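Local structure of Polyphosphate:AMP phosphotransferase (Meiothermus ruber H328, 5O6M) at residues G72-V77 with R235-S240. The protein transfers phosphate from inorganic polyphosphate to nucleotides, converting AMP to ADP and ADP to ATP. The protein carries 1 engineered substitution. Sequence-based numbering, arbitrary orientation. Where two conformers were deposited one is given.
Sequences GTIRVV and RNWLVS. With PO4 (phosphate ion), chain B; PO4 (phosphate ion), chain C.
Residues 72-77 and 235-240 are both alpha-helical, and their axes cross at -69° with a closest approach of 9.7 Å; Val77 and Asn236 set the register, CA to CA 5.8 Å. Asn236 (chi1 m) is a knob in the hole between Gly72, Thr73, Val76 and Val77, its ND2 3.3 Å from Val76 CG1. Apolar contacts continue from Val239 CG1, 4.1 Å from both Thr73 CG2 and Val77 CG2; Val239 also touches Leu168 of strand 161-169. In this P-loop kinase fold, helix 70-77 directly follows the Walker A-like loop after strand 57-64, and helix 232-249 packs across it. Within residues 235-240, Arg235 NE and NH2 donate to Asn236 OD1 (3.0 and 2.9 Å). Arg235 NH1 and NH2 hydrogen-bond to O4 (3.2 Å) and O2 (3.0 Å) of the chain B phosphate, probably from the crystallisation liquor. Thr73 OG1 lies over the guanidinium face, 2.9 Å from Arg235 NE at a poor angle, and hydrogen-bonds instead to Gly69 O. A CB at Gly72 would fall 2.9 Å from Arg235 NH2, so the guanidinium can lie this close only over a glycine.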
loop_
_atom_site.group_PDB
_atom_site.type_symbol
_atom_site.label_atom_id
_atom_site.label_comp_id
_atom_site.label_asym_id
_atom_site.label_seq_id
_atom_site.Cartn_x
_atom_site.Cartn_y
_atom_site.Cartn_z
ATOM N N GLY D 72 -11.226 22.601 11.246
ATOM C CA GLY D 72 -11.930 23.745 10.684
ATOM C C GLY D 72 -11.192 24.375 9.519
ATOM O O GLY D 72 -11.804 24.781 8.528
ATOM N N THR D 73 -9.863 24.451 9.614
ATOM C CA THR D 73 -9.070 25.022 8.532
ATOM C C THR D 73 -9.252 24.233 7.246
ATOM O O THR D 73 -9.465 24.809 6.174
ATOM C CB THR D 73 -7.593 25.058 8.932
ATOM O OG1 THR D 73 -7.433 25.867 10.106
ATOM C CG2 THR D 73 -6.745 25.619 7.797
ATOM N N ILE D 74 -9.153 22.904 7.331
ATOM C CA ILE D 74 -9.370 22.061 6.159
ATOM C C ILE D 74 -10.761 22.298 5.591
ATOM O O ILE D 74 -10.936 22.491 4.383
ATOM C CB ILE D 74 -9.166 20.579 6.518
ATOM C CG1 ILE D 74 -7.694 20.292 6.812
ATOM C CG2 ILE D 74 -9.681 19.697 5.398
ATOM C CD1 ILE D 74 -7.450 18.938 7.451
ATOM N N ARG D 75 -11.774 22.283 6.458
ATOM C CA ARG D 75 -13.149 22.437 5.995
ATOM C C ARG D 75 -13.347 23.780 5.306
ATOM O O ARG D 75 -13.932 23.855 4.220
ATOM C CB ARG D 75 -14.115 22.280 7.172
ATOM C CG ARG D 75 -15.582 22.242 6.770
ATOM C CD ARG D 75 -16.508 22.141 7.981
ATOM N NE ARG D 75 -16.259 20.943 8.780
ATOM C CZ ARG D 75 -15.773 20.954 10.018
ATOM N NH1 ARG D 75 -15.489 22.107 10.610
ATOM N NH2 ARG D 75 -15.578 19.812 10.665
ATOM N N VAL D 76 -12.850 24.854 5.917
ATOM C CA VAL D 76 -13.111 26.195 5.402
ATOM C C VAL D 76 -12.146 26.553 4.278
ATOM O O VAL D 76 -12.567 26.973 3.194
ATOM C CB VAL D 76 -13.046 27.225 6.544
ATOM C CG1 VAL D 76 -13.153 28.635 5.993
ATOM C CG2 VAL D 76 -14.151 26.960 7.559
ATOM N N VAL D 77 -10.842 26.368 4.500
ATOM C CA VAL D 77 -9.861 26.864 3.539
ATOM C C VAL D 77 -10.059 26.206 2.181
ATOM O O VAL D 77 -9.948 26.860 1.136
ATOM C CB VAL D 77 -8.432 26.639 4.065
ATOM C CG1 VAL D 77 -7.414 26.932 2.972
ATOM C CG2 VAL D 77 -8.173 27.487 5.300
ATOM N N ARG D 235 -7.501 33.094 11.041
ATOM C CA ARG D 235 -6.799 31.855 10.724
ATOM C C ARG D 235 -7.092 31.420 9.295
ATOM O O ARG D 235 -6.173 31.180 8.502
ATOM C CB ARG D 235 -7.203 30.768 11.720
ATOM C CG ARG D 235 -6.656 29.381 11.424
ATOM C CD ARG D 235 -7.488 28.329 12.139
ATOM N NE ARG D 235 -8.763 28.098 11.464
ATOM C CZ ARG D 235 -9.852 27.627 12.062
ATOM N NH1 ARG D 235 -9.835 27.351 13.358
ATOM N NH2 ARG D 235 -10.964 27.443 11.363
ATOM N N ASN D 236 -8.378 31.319 8.950
ATOM C CA ASN D 236 -8.761 30.889 7.610
ATOM C C ASN D 236 -8.252 31.855 6.546
ATOM O O ASN D 236 -7.780 31.425 5.488
ATOM C CB ASN D 236 -10.282 30.745 7.523
ATOM C CG ASN D 236 -10.824 29.707 8.488
ATOM O OD1 ASN D 236 -10.108 28.794 8.903
ATOM N ND2 ASN D 236 -12.094 29.844 8.852
ATOM N N TRP D 237 -8.347 33.166 6.798
ATOM C CA TRP D 237 -7.877 34.128 5.803
ATOM C C TRP D 237 -6.366 34.042 5.624
ATOM O O TRP D 237 -5.862 34.027 4.494
ATOM C CB TRP D 237 -8.269 35.555 6.192
ATOM C CG TRP D 237 -7.637 36.566 5.268
ATOM C CD1 TRP D 237 -8.108 36.966 4.048
ATOM C CD2 TRP D 237 -6.392 37.250 5.459
ATOM N NE1 TRP D 237 -7.248 37.877 3.482
ATOM C CE2 TRP D 237 -6.185 38.066 4.326
ATOM C CE3 TRP D 237 -5.437 37.261 6.480
ATOM C CZ2 TRP D 237 -5.064 38.885 4.188
ATOM C CZ3 TRP D 237 -4.322 38.075 6.340
ATOM C CH2 TRP D 237 -4.148 38.876 5.203
ATOM N N LEU D 238 -5.620 33.999 6.732
ATOM C CA LEU D 238 -4.164 34.032 6.643
ATOM C C LEU D 238 -3.624 32.775 5.973
ATOM O O LEU D 238 -2.765 32.854 5.085
ATOM C CB LEU D 238 -3.553 34.207 8.034
ATOM C CG LEU D 238 -2.029 34.328 8.046
ATOM C CD1 LEU D 238 -1.568 35.420 7.090
ATOM C CD2 LEU D 238 -1.522 34.592 9.452
ATOM N N VAL D 239 -4.122 31.604 6.376
ATOM C CA VAL D 239 -3.694 30.369 5.726
ATOM C C VAL D 239 -4.013 30.427 4.240
ATOM O O VAL D 239 -3.197 30.035 3.397
ATOM C CB VAL D 239 -4.337 29.145 6.401
ATOM C CG1 VAL D 239 -4.116 27.902 5.555
ATOM C CG2 VAL D 239 -3.757 28.945 7.796
ATOM N N SER D 240 -5.206 30.912 3.893
ATOM C CA SER D 240 -5.578 31.022 2.486
ATOM C C SER D 240 -4.616 31.926 1.724
ATOM O O SER D 240 -4.173 31.586 0.621
ATOM C CB SER D 240 -7.009 31.542 2.364
ATOM O OG SER D 240 -7.920 30.661 2.996
HETATM P P PO4 B . -13.922 26.084 13.425
HETATM O O1 PO4 B . -14.863 26.572 14.501
HETATM O O2 PO4 B . -13.767 27.148 12.363
HETATM O O3 PO4 B . -14.485 24.837 12.788
HETATM O O4 PO4 B . -12.574 25.781 14.036
HETATM P P PO4 C . -15.130 21.623 14.606
HETATM O O1 PO4 C . -15.539 22.872 13.867
HETATM O O2 PO4 C . -15.337 21.820 16.090
HETATM O O3 PO4 C . -15.983 20.472 14.120
HETATM O O4 PO4 C . -13.670 21.343 14.335
#